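Local coordinates for protein transcriptional regulator, LRP/AsnC family (Neisseria meningitidis, PDB 2P5V) that probably binds DNA sequence-specifically as a transcriptional regulator of the Lrp/AsnC family and also binds calcium ions, at residues L8-E21 and I148-L160. Numbering follows the deposited sequence.
Sequences LDKTDIKILQVLQE and IKHTTSLPLNHLL
The flat amide of Gln20 meets the backbone of Leu154 with both of its polar atoms. NE2 gives a nearly straight bond of 3.1 Å to Leu154 O, lying in the amide plane and reaching a carbonyl lone pair, while Leu154 N donates to Gln20 OE1 at 2.8 Å, tilted 33° from the plane of the Gln20 side-chain carbonyl. A water lies 2.6 Å from Gln20 OE1 and also close to Thr152 O. Beyond CG the chain of Gln20 is extended (chi2 -166°), which carries the amide out from helix 10-21 to the loop that follows the last strand. Beside it, Glu21 OE2 comes within 2.7 Å of Ser153 OG. Toward the start of the helix the contact turns apolar. Leu156 sets CD1 3.6 Å from Leu16 CB, and Ile13 places CD1 3.5 Å from Leu159 CB, with Leu160 crossing it at a slant, CD2 nearest to CG1. Leu16 also packs on Leu48 and Ile53 within the same winged helix-turn-helix domain, while Leu61 of the second subunit packs on Gln20. With both amide atoms engaged by one residue, the rotation of the Gln20 amide is fixed, and the C-terminal tail is pinned to the DNA-binding domain by polar bonds at one end and aliphatic packing around Ile13 at the other.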
# COMPACT_ATOMS: atom_id res chain seq x y z
N LEU G 8 12.71 -17.45 40.45
CA LEU G 8 11.44 -18.20 40.47
C LEU G 8 11.60 -19.69 40.19
O LEU G 8 12.18 -20.09 39.17
CB LEU G 8 10.47 -17.62 39.44
CG LEU G 8 10.16 -16.13 39.56
CD1 LEU G 8 9.13 -15.73 38.51
CD2 LEU G 8 9.68 -15.79 40.96
N ASP G 9 11.05 -20.50 41.09
CA ASP G 9 11.05 -21.95 40.96
C ASP G 9 9.66 -22.41 40.56
O ASP G 9 8.76 -21.59 40.40
CB ASP G 9 11.48 -22.61 42.28
CG ASP G 9 10.61 -22.21 43.45
OD1 ASP G 9 9.37 -22.16 43.30
OD2 ASP G 9 11.17 -21.93 44.53
N LYS G 10 9.48 -23.73 40.43
CA LYS G 10 8.24 -24.32 39.93
C LYS G 10 6.98 -23.94 40.72
O LYS G 10 5.89 -23.86 40.14
CB LYS G 10 8.36 -25.85 39.86
CG LYS G 10 7.20 -26.54 39.16
CD LYS G 10 7.50 -28.00 38.82
CE LYS G 10 7.63 -28.87 40.06
NZ LYS G 10 7.82 -30.31 39.71
N THR G 11 7.12 -23.70 42.03
CA THR G 11 5.95 -23.36 42.85
C THR G 11 5.62 -21.86 42.79
O THR G 11 4.46 -21.47 42.94
CB THR G 11 6.09 -23.85 44.33
OG1 THR G 11 6.71 -22.84 45.13
CG2 THR G 11 6.88 -25.15 44.41
N ASP G 12 6.64 -21.03 42.55
CA ASP G 12 6.42 -19.61 42.26
C ASP G 12 5.71 -19.42 40.91
O ASP G 12 4.86 -18.53 40.77
CB ASP G 12 7.75 -18.84 42.28
CG ASP G 12 8.35 -18.73 43.67
OD1 ASP G 12 7.68 -18.18 44.57
OD2 ASP G 12 9.50 -19.19 43.86
N ILE G 13 6.05 -20.27 39.94
CA ILE G 13 5.32 -20.29 38.66
C ILE G 13 3.85 -20.61 38.91
O ILE G 13 2.97 -19.88 38.46
CB ILE G 13 5.90 -21.33 37.66
CG1 ILE G 13 7.34 -20.99 37.27
CG2 ILE G 13 5.02 -21.42 36.41
CD1 ILE G 13 7.51 -19.62 36.65
N LYS G 14 3.61 -21.70 39.64
CA LYS G 14 2.25 -22.15 39.97
C LYS G 14 1.40 -21.03 40.59
O LYS G 14 0.25 -20.85 40.21
CB LYS G 14 2.31 -23.34 40.92
CG LYS G 14 0.96 -23.94 41.31
CD LYS G 14 0.27 -24.60 40.12
CE LYS G 14 -0.90 -25.47 40.57
NZ LYS G 14 -1.22 -26.54 39.57
N ILE G 15 1.99 -20.30 41.54
CA ILE G 15 1.31 -19.17 42.19
C ILE G 15 0.91 -18.07 41.20
O ILE G 15 -0.18 -17.51 41.29
CB ILE G 15 2.21 -18.55 43.30
CG1 ILE G 15 2.25 -19.45 44.53
CG2 ILE G 15 1.69 -17.18 43.69
CD1 ILE G 15 3.22 -18.98 45.61
N LEU G 16 1.81 -17.76 40.27
CA LEU G 16 1.54 -16.74 39.25
C LEU G 16 0.46 -17.19 38.27
O LEU G 16 -0.39 -16.41 37.87
CB LEU G 16 2.82 -16.37 38.50
CG LEU G 16 3.90 -15.69 39.36
CD1 LEU G 16 5.25 -15.79 38.68
CD2 LEU G 16 3.55 -14.23 39.64
N GLN G 17 0.49 -18.46 37.89
CA GLN G 17 -0.54 -19.01 37.02
C GLN G 17 -1.91 -18.95 37.70
O GLN G 17 -2.89 -18.57 37.07
CB GLN G 17 -0.22 -20.45 36.64
CG GLN G 17 1.01 -20.60 35.75
CD GLN G 17 1.43 -22.05 35.58
OE1 GLN G 17 0.89 -22.95 36.22
NE2 GLN G 17 2.39 -22.29 34.70
N VAL G 18 -1.95 -19.33 38.97
CA VAL G 18 -3.20 -19.32 39.73
C VAL G 18 -3.78 -17.91 39.82
O VAL G 18 -4.96 -17.70 39.53
CB VAL G 18 -3.02 -19.88 41.16
CG1 VAL G 18 -4.20 -19.51 42.05
CG2 VAL G 18 -2.84 -21.40 41.13
N LEU G 19 -2.95 -16.96 40.21
CA LEU G 19 -3.40 -15.58 40.42
C LEU G 19 -3.77 -14.85 39.11
O LEU G 19 -4.63 -13.97 39.13
CB LEU G 19 -2.32 -14.78 41.16
CG LEU G 19 -2.12 -15.12 42.63
CD1 LEU G 19 -0.90 -14.38 43.17
CD2 LEU G 19 -3.37 -14.79 43.45
N GLN G 20 -3.12 -15.22 38.01
CA GLN G 20 -3.45 -14.63 36.71
C GLN G 20 -4.88 -14.95 36.31
O GLN G 20 -5.57 -14.11 35.74
CB GLN G 20 -2.48 -15.10 35.62
CG GLN G 20 -1.20 -14.27 35.55
CD GLN G 20 -0.41 -14.50 34.29
OE1 GLN G 20 0.05 -13.55 33.65
NE2 GLN G 20 -0.26 -15.76 33.90
N GLU G 21 -5.32 -16.17 36.63
CA GLU G 21 -6.68 -16.61 36.35
C GLU G 21 -7.68 -16.21 37.44
O GLU G 21 -8.82 -15.89 37.13
CB GLU G 21 -6.72 -18.13 36.14
CG GLU G 21 -6.13 -18.56 34.81
CD GLU G 21 -6.86 -17.94 33.63
OE1 GLU G 21 -8.08 -18.15 33.49
OE2 GLU G 21 -6.20 -17.22 32.84
N ILE G 148 -11.61 -14.06 18.93
CA ILE G 148 -11.24 -15.46 18.85
C ILE G 148 -10.65 -15.88 20.19
O ILE G 148 -10.94 -16.97 20.71
CB ILE G 148 -10.21 -15.66 17.70
CG1 ILE G 148 -10.81 -15.17 16.37
CG2 ILE G 148 -9.75 -17.11 17.59
CD1 ILE G 148 -12.13 -15.83 16.01
N LYS G 149 -9.83 -14.99 20.75
CA LYS G 149 -9.17 -15.21 22.02
C LYS G 149 -8.91 -13.87 22.67
O LYS G 149 -8.58 -12.88 21.99
CB LYS G 149 -7.85 -15.94 21.77
CG LYS G 149 -7.06 -16.34 23.00
CD LYS G 149 -5.86 -17.19 22.59
CE LYS G 149 -5.14 -17.84 23.75
NZ LYS G 149 -3.85 -18.45 23.29
N HIS G 150 -9.06 -13.82 23.98
CA HIS G 150 -8.63 -12.67 24.75
C HIS G 150 -8.38 -13.03 26.20
O HIS G 150 -9.31 -13.12 27.00
CB HIS G 150 -9.66 -11.53 24.68
CG HIS G 150 -9.25 -10.31 25.44
ND1 HIS G 150 -9.97 -9.83 26.51
CD2 HIS G 150 -8.16 -9.51 25.32
CE1 HIS G 150 -9.35 -8.76 27.00
NE2 HIS G 150 -8.26 -8.55 26.30
N THR G 151 -7.10 -13.23 26.52
CA THR G 151 -6.67 -13.42 27.90
C THR G 151 -5.56 -12.42 28.28
O THR G 151 -4.87 -11.89 27.42
CB THR G 151 -6.21 -14.88 28.18
OG1 THR G 151 -5.68 -14.97 29.50
CG2 THR G 151 -5.15 -15.35 27.17
N THR G 152 -5.44 -12.16 29.57
CA THR G 152 -4.39 -11.29 30.12
C THR G 152 -3.22 -12.12 30.67
O THR G 152 -2.18 -11.57 31.02
CB THR G 152 -4.95 -10.42 31.26
OG1 THR G 152 -5.58 -11.25 32.24
CG2 THR G 152 -5.97 -9.43 30.73
N SER G 153 -3.41 -13.43 30.73
CA SER G 153 -2.42 -14.32 31.31
C SER G 153 -1.23 -14.51 30.37
O SER G 153 -1.39 -14.95 29.22
CB SER G 153 -3.05 -15.67 31.63
OG SER G 153 -4.24 -15.49 32.36
N LEU G 154 -0.05 -14.18 30.88
CA LEU G 154 1.20 -14.37 30.16
C LEU G 154 1.57 -15.84 30.26
O LEU G 154 1.23 -16.50 31.25
CB LEU G 154 2.31 -13.51 30.76
CG LEU G 154 2.22 -12.00 30.56
CD1 LEU G 154 3.26 -11.27 31.42
CD2 LEU G 154 2.40 -11.65 29.10
N PRO G 155 2.28 -16.35 29.23
CA PRO G 155 2.78 -17.73 29.26
C PRO G 155 4.03 -17.77 30.13
O PRO G 155 4.86 -16.86 30.05
CB PRO G 155 3.12 -17.99 27.79
CG PRO G 155 3.54 -16.65 27.27
CD PRO G 155 2.68 -15.65 28.00
N LEU G 156 4.15 -18.79 30.96
CA LEU G 156 5.24 -18.82 31.95
C LEU G 156 6.12 -20.07 31.87
O LEU G 156 7.06 -20.21 32.64
CB LEU G 156 4.69 -18.64 33.37
CG LEU G 156 3.90 -17.35 33.61
CD1 LEU G 156 3.45 -17.21 35.07
CD2 LEU G 156 4.69 -16.11 33.18
N ASN G 157 5.84 -20.94 30.89
CA ASN G 157 6.50 -22.25 30.78
C ASN G 157 8.00 -22.15 30.52
O ASN G 157 8.76 -23.05 30.90
CB ASN G 157 5.84 -23.07 29.68
CG ASN G 157 4.36 -23.26 29.91
OD1 ASN G 157 3.94 -23.69 30.99
ND2 ASN G 157 3.55 -22.92 28.91
N HIS G 158 8.42 -21.07 29.87
CA HIS G 158 9.83 -20.81 29.61
C HIS G 158 10.67 -20.63 30.87
O HIS G 158 11.88 -20.83 30.84
CB HIS G 158 10.00 -19.58 28.70
CG HIS G 158 9.48 -18.30 29.28
ND1 HIS G 158 8.15 -17.94 29.20
CD2 HIS G 158 10.12 -17.28 29.90
CE1 HIS G 158 7.99 -16.76 29.77
NE2 HIS G 158 9.17 -16.34 30.20
N LEU G 159 10.03 -20.25 31.97
CA LEU G 159 10.74 -20.06 33.23
C LEU G 159 11.07 -21.37 33.95
O LEU G 159 11.83 -21.37 34.91
CB LEU G 159 9.92 -19.13 34.14
CG LEU G 159 9.65 -17.74 33.57
CD1 LEU G 159 8.73 -16.94 34.49
CD2 LEU G 159 10.95 -16.98 33.29
N LEU G 160 10.52 -22.49 33.46
CA LEU G 160 10.77 -23.81 34.03
C LEU G 160 12.04 -24.44 33.46
O LEU G 160 12.13 -24.67 32.25
CB LEU G 160 9.58 -24.74 33.77
CG LEU G 160 8.23 -24.25 34.29
CD1 LEU G 160 7.09 -25.03 33.64
CD2 LEU G 160 8.17 -24.36 35.80
O HOH W 1 -3.72 -12.22 34.08
O HOH W 2 -0.69 -11.10 33.22
O HOH W 3 -6.40 -14.46 32.87